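Local coordinates for protein lipase (Rhizopus chinensis, PDB 6A0W) that probably hydrolyses the ester bonds of fats, as a fungal class 3 lipase of the alpha/beta-hydrolase fold, with an N-terminal segment that regulates its substrate-binding affinity, at residues T123-S128 against V135-L140; A211-V216 against G242-G247; A176-A181 against I199-C204; K148-V153 against G182-Q187. One frame throughout, in Å; residues are numbered along the deposited sequence.

Interaction 1: residues T123-S128 against V135-L140; sequences TFTDYS and VHAGFL
Thr125 lays its hydroxyl over the methyl of Ala137, OG1 sitting only 3.0 Å from Ala137 CB, a tight fit at the end of a short beta hairpin. The antiparallel strands 124-126 and 134-136 make this hairpin, and the second runs straight into helix 137-160. Thr125 and Val135 form the hydrogen-bonded pair: Thr125 N reaches Val135 O at 2.9 Å, almost straight (171°) and nearly along the C=O axis, while Val135 N returns a longer bond to Thr125 O. Phe124 and His136 are the non-hydrogen-bonded pair, with their side chains diverging. A third bond, Ala137 N to Thr123 O at 2.8 Å, lies in the carbonyl plane and carries the pairing into the first turn of the helix.

With its CG2 anti to the backbone N, Thr125 turns that methyl across the side chain of Leu140, at about a right angle, 4.1 Å from Leu140 CD2. Tyr127, with CG anti to its own N (chi1 -171°), crosses Val135 obliquely with its ring, CD1 lying 3.8 Å from Val135 CG1; Leu140 CD1 comes to the ring edge more loosely. The Tyr127 hydroxyl bonds to Gln187 of helix 173-188, and Phe212 meets the same ring edge-to-face, so the hairpin is pinned to the main body. A water joins Thr125 OG1 to Ala137 O.

His136 is the N-cap of the helix. Its ring accepts the Phe139 N-H in plane at ND1, 2.9 Å away, and one face lies under Phe139 CE1.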
loop_
_atom_site.group_PDB
_atom_site.type_symbol
_atom_site.label_atom_id
_atom_site.label_comp_id
_atom_site.label_asym_id
_atom_site.label_seq_id
_atom_site.Cartn_x
_atom_site.Cartn_y
_atom_site.Cartn_z
ATOM N N THR A 123 -3.568 -9.451 -16.724
ATOM C CA THR A 123 -3.698 -8.596 -17.892
ATOM C C THR A 123 -3.423 -7.116 -17.592
ATOM O O THR A 123 -3.998 -6.532 -16.680
ATOM C CB THR A 123 -5.135 -8.704 -18.431
ATOM O OG1 THR A 123 -5.481 -10.075 -18.505
ATOM C CG2 THR A 123 -5.277 -8.104 -19.809
ATOM N N PHE A 124 -2.647 -6.503 -18.474
ATOM C CA PHE A 124 -2.346 -5.087 -18.450
ATOM C C PHE A 124 -3.362 -4.280 -19.217
ATOM O O PHE A 124 -3.948 -4.777 -20.153
ATOM C CB PHE A 124 -0.998 -4.868 -19.141
ATOM C CG PHE A 124 0.179 -5.260 -18.308
ATOM C CD1 PHE A 124 0.419 -4.622 -17.102
ATOM C CD2 PHE A 124 1.099 -6.188 -18.770
ATOM C CE1 PHE A 124 1.558 -4.918 -16.369
ATOM C CE2 PHE A 124 2.223 -6.500 -18.031
ATOM C CZ PHE A 124 2.458 -5.846 -16.842
ATOM N N THR A 125 -3.547 -3.034 -18.818
ATOM C CA THR A 125 -4.104 -1.979 -19.638
ATOM C C THR A 125 -2.989 -0.943 -19.776
ATOM O O THR A 125 -2.170 -0.825 -18.875
ATOM C CB THR A 125 -5.234 -1.237 -18.902
ATOM O OG1 THR A 125 -6.217 -2.164 -18.467
ATOM C CG2 THR A 125 -5.895 -0.202 -19.816
ATOM N N ASP A 126 -3.015 -0.135 -20.840
ATOM C CA ASP A 126 -2.094 0.977 -20.983
ATOM C C ASP A 126 -2.313 2.001 -19.898
ATOM O O ASP A 126 -3.447 2.324 -19.574
ATOM C CB ASP A 126 -2.241 1.671 -22.340
ATOM C CG ASP A 126 -1.648 0.857 -23.467
ATOM O OD1 ASP A 126 -1.057 -0.222 -23.219
ATOM O OD2 ASP A 126 -1.762 1.308 -24.627
ATOM N N TYR A 127 -1.208 2.527 -19.371
ATOM C CA TYR A 127 -1.249 3.629 -18.454
ATOM C C TYR A 127 -1.157 4.933 -19.230
ATOM O O TYR A 127 -0.088 5.366 -19.685
ATOM C CB TYR A 127 -0.129 3.467 -17.416
ATOM C CG TYR A 127 -0.185 4.456 -16.265
ATOM C CD1 TYR A 127 -1.276 4.505 -15.373
ATOM C CD2 TYR A 127 0.856 5.336 -16.048
ATOM C CE1 TYR A 127 -1.331 5.467 -14.356
ATOM C CE2 TYR A 127 0.834 6.254 -14.999
ATOM C CZ TYR A 127 -0.232 6.305 -14.126
ATOM O OH TYR A 127 -0.218 7.284 -13.116
ATOM N N SER A 128 -2.277 5.625 -19.331
ATOM C CA SER A 128 -2.388 6.650 -20.372
ATOM C C SER A 128 -1.498 7.882 -20.118
ATOM O O SER A 128 -0.886 8.382 -21.048
ATOM C CB SER A 128 -3.851 6.973 -20.672
ATOM O OG SER A 128 -4.281 8.062 -19.902
ATOM N N VAL A 135 -0.336 -0.834 -16.408
ATOM C CA VAL A 135 -0.759 -1.236 -15.070
ATOM C C VAL A 135 -1.851 -2.297 -15.130
ATOM O O VAL A 135 -2.514 -2.500 -16.161
ATOM C CB VAL A 135 -1.241 -0.032 -14.258
ATOM C CG1 VAL A 135 -0.150 1.022 -14.262
ATOM C CG2 VAL A 135 -2.491 0.557 -14.851
ATOM N N HIS A 136 -1.897 -3.094 -14.081
ATOM C CA HIS A 136 -2.875 -4.168 -13.939
ATOM C C HIS A 136 -4.266 -3.653 -14.263
ATOM O O HIS A 136 -4.658 -2.601 -13.758
ATOM C CB HIS A 136 -2.839 -4.627 -12.486
ATOM C CG HIS A 136 -3.796 -5.722 -12.171
ATOM N ND1 HIS A 136 -5.089 -5.477 -11.759
ATOM C CD2 HIS A 136 -3.622 -7.062 -12.126
ATOM C CE1 HIS A 136 -5.668 -6.633 -11.481
ATOM N NE2 HIS A 136 -4.786 -7.605 -11.653
ATOM N N ALA A 137 -4.969 -4.315 -15.183
ATOM C CA ALA A 137 -6.229 -3.747 -15.711
ATOM C C ALA A 137 -7.304 -3.581 -14.638
ATOM O O ALA A 137 -8.008 -2.555 -14.562
ATOM C CB ALA A 137 -6.773 -4.629 -16.824
ATOM N N GLY A 138 -7.380 -4.579 -13.773
ATOM C CA GLY A 138 -8.275 -4.534 -12.615
ATOM C C GLY A 138 -7.999 -3.357 -11.711
ATOM O O GLY A 138 -8.906 -2.592 -11.384
ATOM N N PHE A 139 -6.744 -3.188 -11.282
ATOM C CA PHE A 139 -6.498 -2.113 -10.337
ATOM C C PHE A 139 -6.898 -0.774 -10.964
ATOM O O PHE A 139 -7.397 0.138 -10.298
ATOM C CB PHE A 139 -5.036 -2.098 -9.870
ATOM C CG PHE A 139 -4.529 -3.405 -9.280
ATOM C CD1 PHE A 139 -5.368 -4.343 -8.720
ATOM C CD2 PHE A 139 -3.170 -3.653 -9.236
ATOM C CE1 PHE A 139 -4.873 -5.560 -8.271
ATOM C CE2 PHE A 139 -2.653 -4.844 -8.760
ATOM C CZ PHE A 139 -3.509 -5.793 -8.246
ATOM N N LEU A 140 -6.518 -0.577 -12.218
ATOM C CA LEU A 140 -6.777 0.688 -12.890
ATOM C C LEU A 140 -8.270 0.962 -13.107
ATOM O O LEU A 140 -8.712 2.100 -12.933
ATOM C CB LEU A 140 -6.032 0.746 -14.237
ATOM C CG LEU A 140 -6.086 2.092 -14.970
ATOM C CD1 LEU A 140 -5.339 3.152 -14.217
ATOM C CD2 LEU A 140 -5.509 1.981 -16.379
HETATM O O HOH W 1 -8.514 -0.817 -16.777
#

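Interaction 2: residues A211-V216 against G242-G247. With SO4 (sulfate ion), chain D.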
loop_
_atom_site.group_PDB
_atom_site.type_symbol
_atom_site.label_atom_id
_atom_site.label_comp_id
_atom_site.label_asym_id
_atom_site.label_seq_id
_atom_site.Cartn_x
_atom_site.Cartn_y
_atom_site.Cartn_z
ATOM N N ALA A 211 8.350 0.021 -17.275
ATOM C CA ALA A 211 8.289 1.441 -17.604
ATOM C C ALA A 211 7.447 2.249 -16.604
ATOM O O ALA A 211 7.740 3.417 -16.316
ATOM C CB ALA A 211 7.783 1.626 -19.046
ATOM N N PHE A 212 6.397 1.618 -16.075
ATOM C CA PHE A 212 5.588 2.242 -15.047
ATOM C C PHE A 212 6.444 2.476 -13.784
ATOM O O PHE A 212 6.409 3.545 -13.197
ATOM C CB PHE A 212 4.345 1.381 -14.725
ATOM C CG PHE A 212 3.584 1.851 -13.502
ATOM C CD1 PHE A 212 2.745 2.939 -13.565
ATOM C CD2 PHE A 212 3.687 1.160 -12.305
ATOM C CE1 PHE A 212 2.054 3.382 -12.448
ATOM C CE2 PHE A 212 3.020 1.600 -11.177
ATOM C CZ PHE A 212 2.164 2.683 -11.266
ATOM N N ALA A 213 7.208 1.466 -13.412
ATOM C CA ALA A 213 8.082 1.495 -12.242
ATOM C C ALA A 213 9.171 2.567 -12.385
ATOM O O ALA A 213 9.367 3.370 -11.467
ATOM C CB ALA A 213 8.699 0.114 -12.026
ATOM N N TYR A 214 9.767 2.674 -13.573
ATOM C CA TYR A 214 10.751 3.732 -13.802
ATOM C C TYR A 214 10.120 5.095 -13.715
ATOM O O TYR A 214 10.710 6.034 -13.160
ATOM C CB TYR A 214 11.465 3.570 -15.148
ATOM C CG TYR A 214 12.060 2.195 -15.358
ATOM C CD1 TYR A 214 12.602 1.476 -14.306
ATOM C CD2 TYR A 214 12.144 1.653 -16.631
ATOM C CE1 TYR A 214 13.178 0.218 -14.511
ATOM C CE2 TYR A 214 12.720 0.420 -16.855
ATOM C CZ TYR A 214 13.199 -0.309 -15.785
ATOM O OH TYR A 214 13.742 -1.553 -16.015
ATOM N N TYR A 215 8.902 5.213 -14.242
ATOM C CA TYR A 215 8.182 6.468 -14.144
ATOM C C TYR A 215 7.942 6.848 -12.677
ATOM O O TYR A 215 8.093 7.999 -12.265
ATOM C CB TYR A 215 6.831 6.396 -14.914
ATOM C CG TYR A 215 5.940 7.587 -14.623
ATOM C CD1 TYR A 215 6.262 8.849 -15.072
ATOM C CD2 TYR A 215 4.829 7.456 -13.815
ATOM C CE1 TYR A 215 5.516 9.965 -14.709
ATOM C CE2 TYR A 215 4.113 8.556 -13.408
ATOM C CZ TYR A 215 4.424 9.800 -13.876
ATOM O OH TYR A 215 3.634 10.872 -13.502
ATOM N N VAL A 216 7.431 5.907 -11.904
ATOM C CA VAL A 216 7.125 6.208 -10.510
ATOM C C VAL A 216 8.380 6.742 -9.791
ATOM O O VAL A 216 8.345 7.766 -9.093
ATOM C CB VAL A 216 6.615 4.940 -9.799
ATOM C CG1 VAL A 216 6.639 5.149 -8.295
ATOM C CG2 VAL A 216 5.196 4.621 -10.255
ATOM N N GLY A 242 6.086 -9.327 -16.621
ATOM C CA GLY A 242 6.431 -7.928 -16.952
ATOM C C GLY A 242 6.297 -6.904 -15.822
ATOM O O GLY A 242 6.635 -5.733 -15.980
ATOM N N TYR A 243 5.821 -7.347 -14.668
ATOM C CA TYR A 243 5.534 -6.457 -13.548
ATOM C C TYR A 243 6.852 -6.155 -12.829
ATOM O O TYR A 243 7.771 -6.996 -12.794
ATOM C CB TYR A 243 4.546 -7.144 -12.593
ATOM C CG TYR A 243 3.073 -7.101 -13.041
ATOM C CD1 TYR A 243 2.548 -8.029 -13.946
ATOM C CD2 TYR A 243 2.249 -6.075 -12.647
ATOM C CE1 TYR A 243 1.220 -7.960 -14.361
ATOM C CE2 TYR A 243 0.918 -6.011 -13.040
ATOM C CZ TYR A 243 0.411 -6.943 -13.902
ATOM O OH TYR A 243 -0.887 -6.782 -14.308
ATOM N N LEU A 244 6.916 -4.977 -12.214
ATOM C CA LEU A 244 8.110 -4.572 -11.458
ATOM C C LEU A 244 7.751 -3.571 -10.380
ATOM O O LEU A 244 6.971 -2.673 -10.644
ATOM C CB LEU A 244 9.156 -3.961 -12.383
ATOM C CG LEU A 244 10.542 -3.699 -11.792
ATOM C CD1 LEU A 244 11.228 -5.019 -11.470
ATOM C CD2 LEU A 244 11.359 -2.902 -12.815
ATOM N N HIS A 245 8.212 -3.805 -9.140
ATOM C CA HIS A 245 8.023 -2.830 -8.051
ATOM C C HIS A 245 9.040 -1.668 -8.154
ATOM O O HIS A 245 10.237 -1.867 -7.948
ATOM C CB HIS A 245 8.264 -3.476 -6.678
ATOM C CG HIS A 245 7.179 -4.382 -6.185
ATOM N ND1 HIS A 245 5.916 -3.918 -5.852
ATOM C CD2 HIS A 245 7.249 -5.646 -5.709
ATOM C CE1 HIS A 245 5.231 -4.893 -5.282
ATOM N NE2 HIS A 245 6.023 -5.946 -5.159
ATOM N N PRO A 246 8.547 -0.439 -8.176
ATOM C CA PRO A 246 9.300 0.698 -7.710
ATOM C C PRO A 246 9.151 0.878 -6.213
ATOM O O PRO A 246 8.469 0.100 -5.566
ATOM C CB PRO A 246 8.620 1.845 -8.441
ATOM C CG PRO A 246 7.191 1.417 -8.450
ATOM C CD PRO A 246 7.176 -0.061 -8.563
ATOM N N GLY A 247 9.732 1.931 -5.675
ATOM C CA GLY A 247 9.628 2.201 -4.257
ATOM C C GLY A 247 10.720 1.497 -3.455
ATOM O O GLY A 247 11.544 0.736 -3.968
HETATM S S SO4 D . 14.148 -2.059 -19.679
HETATM O O1 SO4 D . 12.765 -2.336 -19.224
HETATM O O2 SO4 D . 14.846 -3.309 -20.090
HETATM O O3 SO4 D . 14.053 -1.139 -20.835
HETATM O O4 SO4 D . 14.980 -1.385 -18.653
#
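Ala213 fills the tight half of this contact, where helix 210-218 of the alpha/beta-hydrolase fold packs on the loop linking strands 223-228 and 248-252. Its methyl points at the loop and touches Leu244 O at 3.6 Å, with Pro246 CD close by, and Ala213 O lies 3.5 Å from Pro246 CB. One turn on, Val216 crosses the proline ring at about a right angle, its CG1 3.8 Å from Pro246 CG. CG1 stands anti to the backbone N (chi1 165°), which turns it to the proline, while CG2 lies over one face of the Phe212 ring. These groups are buried. Between 211-216 and 242-247 there is only packing, to which a weak hydrogen bond from Gly247 N to Asp217 OD1, next along the helix, is added. The loop's polar backbone has other partners, Leu244 the backbone of Gly208 and Pro246 O Arg225.

Toward the solvent side the fit slackens. Tyr214 starts away from the loop, yet its ring leans back and crosses Leu244 obliquely, with Leu244 CD2 4.0 Å from Tyr214 CE1; that same methyl is 4.1 Å from Ala213 CB and so straddles the two halves. The exposed end of the tyrosine meets a sulfate, probably from the crystallisation liquor, which Asn210 also binds. Tyr214 OH donates to sulfate O4 at 2.9 Å, and the same oxygen lies 3.4 Å from Tyr214 CE2.

Interaction 3: residues A176-A181 against I199-C204; sequences AQALLA and IYTVGC
Thr201 OG1 is the best-held side-chain oxygen here, gripped by one hydrogen bond, to the carbonyl of His224 on the neighbouring strand 223-228. The contact belongs to a beta-alpha-beta crossover, strand 165-171, helix 173-188 and strand 197-202, in the heart of the alpha/beta hydrolase; the helix begins just after the probable nucleophile elbow. Segments 176-181 and 199-202 run nearly antiparallel (167°), their axes 8.2 Å apart at the closest.

The threonine's torsion matters. With OG1 in the crowded position between N and carbonyl carbon (chi1 65°), CG2 is carried to the helix, 4.1 Å from Ala178 CB. That small methyl points at the strand and is also met by Ile199 CG2, so both beta-branched residues touch it from the strand side. Such a short side chain lets the helix lie close on the sheet. Ile199 holds CG2 anti to its backbone N, while its CG1 arm extends to CD1 and crosses Leu179 obliquely, the tips Ile199 CD1 and Leu179 CD1 being 3.9 Å apart. Every touching residue is buried, and no hydrogen bond joins the segments. Past the strand, Cys204 turns back toward the helix, and its SG lies 3.6 Å from Ala176 N.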
loop_
_atom_site.group_PDB
_atom_site.type_symbol
_atom_site.label_atom_id
_atom_site.label_comp_id
_atom_site.label_asym_id
_atom_site.label_seq_id
_atom_site.Cartn_x
_atom_site.Cartn_y
_atom_site.Cartn_z
ATOM N N ALA A 176 -2.315 -0.744 -4.017
ATOM C CA ALA A 176 -2.311 -0.460 -5.427
ATOM C C ALA A 176 -3.047 0.823 -5.726
ATOM O O ALA A 176 -2.526 1.647 -6.478
ATOM C CB ALA A 176 -2.873 -1.595 -6.234
ATOM N N GLN A 177 -4.213 1.027 -5.113
ATOM C CA GLN A 177 -4.939 2.282 -5.248
ATOM C C GLN A 177 -4.146 3.471 -4.722
ATOM O O GLN A 177 -4.138 4.572 -5.306
ATOM C CB GLN A 177 -6.284 2.183 -4.530
ATOM C CG GLN A 177 -7.212 1.090 -5.069
ATOM C CD GLN A 177 -7.511 1.321 -6.540
ATOM O OE1 GLN A 177 -7.811 2.455 -6.879
ATOM N NE2 GLN A 177 -7.185 0.356 -7.412
ATOM N N ALA A 178 -3.447 3.256 -3.606
ATOM C CA ALA A 178 -2.626 4.316 -3.022
ATOM C C ALA A 178 -1.586 4.840 -4.020
ATOM O O ALA A 178 -1.424 6.050 -4.168
ATOM C CB ALA A 178 -1.934 3.823 -1.741
ATOM N N LEU A 179 -0.879 3.920 -4.670
ATOM C CA LEU A 179 0.199 4.281 -5.575
ATOM C C LEU A 179 -0.398 5.003 -6.811
ATOM O O LEU A 179 0.065 6.067 -7.206
ATOM C CB LEU A 179 0.886 3.008 -6.053
ATOM C CG LEU A 179 1.962 3.216 -7.101
ATOM C CD1 LEU A 179 3.020 4.168 -6.562
ATOM C CD2 LEU A 179 2.594 1.885 -7.487
ATOM N N LEU A 180 -1.518 4.487 -7.304
ATOM C CA LEU A 180 -2.186 5.110 -8.467
ATOM C C LEU A 180 -2.733 6.483 -8.115
ATOM O O LEU A 180 -2.464 7.467 -8.828
ATOM C CB LEU A 180 -3.270 4.187 -9.025
ATOM C CG LEU A 180 -2.795 2.871 -9.670
ATOM C CD1 LEU A 180 -3.967 1.939 -10.012
ATOM C CD2 LEU A 180 -1.970 3.128 -10.914
ATOM N N ALA A 181 -3.236 6.612 -6.897
ATOM C CA ALA A 181 -3.678 7.905 -6.448
ATOM C C ALA A 181 -2.502 8.861 -6.336
ATOM O O ALA A 181 -2.631 10.063 -6.624
ATOM C CB ALA A 181 -4.396 7.809 -5.107
ATOM N N ILE A 199 3.626 8.273 -0.260
ATOM C CA ILE A 199 2.807 7.099 -0.421
ATOM C C ILE A 199 3.370 6.005 0.500
ATOM O O ILE A 199 4.568 5.704 0.468
ATOM C CB ILE A 199 2.861 6.565 -1.852
ATOM C CG1 ILE A 199 2.463 7.663 -2.885
ATOM C CG2 ILE A 199 1.874 5.420 -2.006
ATOM C CD1 ILE A 199 2.857 7.329 -4.321
ATOM N N TYR A 200 2.506 5.431 1.322
ATOM C CA TYR A 200 2.900 4.317 2.191
ATOM C C TYR A 200 1.968 3.163 2.009
ATOM O O TYR A 200 0.738 3.308 2.136
ATOM C CB TYR A 200 2.839 4.729 3.670
ATOM C CG TYR A 200 3.928 5.705 4.071
ATOM C CD1 TYR A 200 3.755 7.072 3.865
ATOM C CD2 TYR A 200 5.053 5.281 4.801
ATOM C CE1 TYR A 200 4.758 7.972 4.167
ATOM C CE2 TYR A 200 6.026 6.194 5.187
ATOM C CZ TYR A 200 5.863 7.535 4.897
ATOM O OH TYR A 200 6.773 8.483 5.277
ATOM N N THR A 201 2.567 1.987 1.898
ATOM C CA THR A 201 1.786 0.779 1.747
ATOM C C THR A 201 2.311 -0.385 2.637
ATOM O O THR A 201 3.512 -0.443 2.971
ATOM C CB THR A 201 1.756 0.295 0.275
ATOM O OG1 THR A 201 3.058 -0.093 -0.158
ATOM C CG2 THR A 201 1.187 1.359 -0.673
ATOM N N VAL A 202 1.413 -1.342 2.882
ATOM C CA VAL A 202 1.693 -2.604 3.565
ATOM C C VAL A 202 1.089 -3.724 2.740
ATOM O O VAL A 202 -0.084 -3.636 2.351
ATOM C CB VAL A 202 1.194 -2.621 5.038
ATOM C CG1 VAL A 202 2.136 -1.789 5.905
ATOM C CG2 VAL A 202 -0.224 -2.086 5.176
ATOM N N GLY A 203 1.917 -4.693 2.351
ATOM C CA GLY A 203 1.467 -5.816 1.528
ATOM C C GLY A 203 0.954 -5.448 0.127
ATOM O O GLY A 203 0.117 -6.144 -0.455
ATOM N N CYS A 204 1.575 -4.451 -0.480
ATOM C CA CYS A 204 1.228 -4.014 -1.836
ATOM C C CYS A 204 1.650 -5.013 -2.912
ATOM O O CYS A 204 2.818 -5.440 -2.968
ATOM C CB CYS A 204 1.855 -2.657 -2.126
ATOM S SG CYS A 204 1.136 -1.837 -3.588
#

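Interaction 4: residues K148-V153 against G182-Q187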
loop_
_atom_site.group_PDB
_atom_site.type_symbol
_atom_site.label_atom_id
_atom_site.label_comp_id
_atom_site.label_asym_id
_atom_site.label_seq_id
_atom_site.Cartn_x
_atom_site.Cartn_y
_atom_site.Cartn_z
ATOM N N LYS A 148 -13.248 9.871 -8.957
ATOM C CA LYS A 148 -14.288 10.904 -8.983
ATOM C C LYS A 148 -14.688 11.249 -7.578
ATOM O O LYS A 148 -15.119 12.364 -7.311
ATOM C CB LYS A 148 -15.538 10.359 -9.689
ATOM C CG LYS A 148 -15.257 9.964 -11.127
ATOM C CD LYS A 148 -16.303 9.006 -11.669
ATOM C CE LYS A 148 -16.268 8.977 -13.190
ATOM N NZ LYS A 148 -17.205 7.939 -13.692
ATOM N N ASP A 149 -14.645 10.262 -6.687
ATOM C CA ASP A 149 -15.088 10.479 -5.316
ATOM C C ASP A 149 -14.035 11.244 -4.522
ATOM O O ASP A 149 -14.373 12.012 -3.628
ATOM C CB ASP A 149 -15.357 9.120 -4.634
ATOM C CG ASP A 149 -16.354 8.278 -5.387
ATOM O OD1 ASP A 149 -17.289 8.911 -5.915
ATOM O OD2 ASP A 149 -16.209 7.024 -5.438
ATOM N N TYR A 150 -12.761 10.880 -4.656
ATOM C CA TYR A 150 -11.781 11.435 -3.699
ATOM C C TYR A 150 -10.997 12.675 -4.169
ATOM O O TYR A 150 -10.596 13.474 -3.337
ATOM C CB TYR A 150 -10.805 10.344 -3.190
ATOM C CG TYR A 150 -9.558 10.253 -3.984
ATOM C CD1 TYR A 150 -8.471 11.044 -3.682
ATOM C CD2 TYR A 150 -9.482 9.449 -5.088
ATOM C CE1 TYR A 150 -7.353 11.038 -4.478
ATOM C CE2 TYR A 150 -8.345 9.426 -5.872
ATOM C CZ TYR A 150 -7.289 10.233 -5.572
ATOM O OH TYR A 150 -6.160 10.252 -6.399
ATOM N N PHE A 151 -10.661 12.739 -5.457
ATOM C CA PHE A 151 -9.776 13.766 -5.983
ATOM C C PHE A 151 -10.241 15.188 -5.669
ATOM O O PHE A 151 -9.455 15.973 -5.120
ATOM C CB PHE A 151 -9.588 13.573 -7.487
ATOM C CG PHE A 151 -8.386 14.299 -8.041
ATOM C CD1 PHE A 151 -7.146 13.704 -8.037
ATOM C CD2 PHE A 151 -8.496 15.593 -8.514
ATOM C CE1 PHE A 151 -6.028 14.392 -8.419
ATOM C CE2 PHE A 151 -7.376 16.299 -8.912
ATOM C CZ PHE A 151 -6.144 15.690 -8.875
ATOM N N PRO A 152 -11.542 15.504 -5.891
ATOM C CA PRO A 152 -11.993 16.897 -5.609
ATOM C C PRO A 152 -11.861 17.238 -4.154
ATOM O O PRO A 152 -11.602 18.379 -3.806
ATOM C CB PRO A 152 -13.482 16.906 -5.987
ATOM C CG PRO A 152 -13.754 15.562 -6.616
ATOM C CD PRO A 152 -12.499 14.774 -6.744
ATOM N N VAL A 153 -12.097 16.246 -3.302
ATOM C CA VAL A 153 -12.028 16.442 -1.866
ATOM C C VAL A 153 -10.594 16.701 -1.405
ATOM O O VAL A 153 -10.382 17.578 -0.574
ATOM C CB VAL A 153 -12.585 15.214 -1.119
ATOM C CG1 VAL A 153 -12.585 15.468 0.379
ATOM C CG2 VAL A 153 -14.005 14.923 -1.607
ATOM N N GLY A 182 -1.408 8.380 -5.752
ATOM C CA GLY A 182 -0.263 9.260 -5.556
ATOM C C GLY A 182 0.275 9.777 -6.896
ATOM O O GLY A 182 0.607 10.938 -7.017
ATOM N N MET A 183 0.384 8.900 -7.885
ATOM C CA MET A 183 0.795 9.318 -9.229
ATOM C C MET A 183 -0.185 10.310 -9.928
ATOM O O MET A 183 0.242 11.382 -10.410
ATOM C CB MET A 183 1.026 8.082 -10.088
ATOM C CG MET A 183 2.192 7.209 -9.639
ATOM S SD MET A 183 3.743 8.116 -9.604
ATOM C CE MET A 183 3.793 8.579 -7.881
ATOM N N ASP A 184 -1.478 10.133 -9.678
ATOM C CA ASP A 184 -2.514 11.053 -10.220
ATOM C C ASP A 184 -2.460 12.416 -9.552
ATOM O O ASP A 184 -2.493 13.476 -10.198
ATOM C CB ASP A 184 -3.909 10.404 -10.028
ATOM C CG ASP A 184 -4.998 10.981 -10.971
ATOM O OD1 ASP A 184 -4.656 11.629 -11.965
ATOM O OD2 ASP A 184 -6.200 10.828 -10.684
ATOM N N LEU A 185 -2.369 12.423 -8.234
ATOM C CA LEU A 185 -2.142 13.661 -7.527
ATOM C C LEU A 185 -0.882 14.392 -8.038
ATOM O O LEU A 185 -0.890 15.620 -8.245
ATOM C CB LEU A 185 -2.039 13.395 -6.022
ATOM C CG LEU A 185 -3.378 12.980 -5.410
ATOM C CD1 LEU A 185 -3.215 12.284 -4.060
ATOM C CD2 LEU A 185 -4.279 14.214 -5.296
ATOM N N TYR A 186 0.223 13.663 -8.174
ATOM C CA TYR A 186 1.424 14.294 -8.711
ATOM C C TYR A 186 1.125 14.897 -10.107
ATOM O O TYR A 186 1.670 15.942 -10.452
ATOM C CB TYR A 186 2.581 13.292 -8.784
ATOM C CG TYR A 186 3.815 13.761 -9.546
ATOM C CD1 TYR A 186 4.731 14.650 -8.987
ATOM C CD2 TYR A 186 4.102 13.229 -10.785
ATOM C CE1 TYR A 186 5.851 15.087 -9.708
ATOM C CE2 TYR A 186 5.235 13.608 -11.498
ATOM C CZ TYR A 186 6.098 14.510 -10.953
ATOM O OH TYR A 186 7.169 14.806 -11.733
ATOM N N GLN A 187 0.399 14.154 -10.936
ATOM C CA GLN A 187 0.171 14.567 -12.324
ATOM C C GLN A 187 -0.750 15.769 -12.374
ATOM O O GLN A 187 -0.439 16.713 -13.046
ATOM C CB GLN A 187 -0.365 13.429 -13.178
ATOM C CG GLN A 187 0.641 12.330 -13.476
ATOM C CD GLN A 187 0.023 10.962 -13.578
ATOM O OE1 GLN A 187 -1.196 10.837 -13.583
ATOM N NE2 GLN A 187 0.858 9.910 -13.712
#
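Two helices of the alpha/beta-hydrolase fold, 137-160 and 173-188, meet here through long side chains. Their segments cross at -45°, and the axes of these short segments come no nearer than 11.6 Å, so aromatic rings span the gap. Phe151, with CG anti to its backbone N (chi1 -162°), slides past Leu185 in the opposite direction and brings CE1 to 3.6 Å from Leu185 CD2. The Asp184 carboxylate lies obliquely to the same ring, its OD2 4.0 Å from Phe151 CD1. Tyr150 meets Leu185 tip to tip: Tyr150 OH is 4.0 Å from Leu185 CG, and Leu185 CD1 lies at the tyrosine ring edge. The Tyr150 hydroxyl also lies at the edge of the Phe151 ring, in its plane.

The buried polar ends are satisfied by a shared residue, since Tyr143 OH bonds both Tyr150 OH and Asp184 OD2. Asp184 OD1 is salt-bridged to Arg188, which also makes a cation-pi contact with Phe151; the arginine probably keeps the carboxylate ionised. On the sheet, Tyr150 packs edge-to-face on Phe107 of strand 102-108 and touches Phe83 of strand 78-85, while Leu185 also reaches Val154, further along helix 137-160.

Helix 173-188 ties the set together. The centre of interaction 3 lies about 3 Å from that of the chain, and this contact uses the helix just after the probable nucleophile elbow; interaction 4 uses its next turns, and Ala181 CB meets Tyr150 OH at 3.3 Å. Interaction 1 joins the same helix through Phe139 O and Gln177 NE2, 2.9 Å apart. Gln187 NE2, the partner of Tyr127 in interaction 1, also lies 2.9 Å from Tyr215 OH of helix 210-218. Interactions 1 and 2 meet where Phe124 stacks on Tyr243. The Cys204 side chain of interaction 3 is close to the probable Ser-His-Asp triad but makes no contact with it, and His245 CE1 comes to 3.4 Å from Cys204 O.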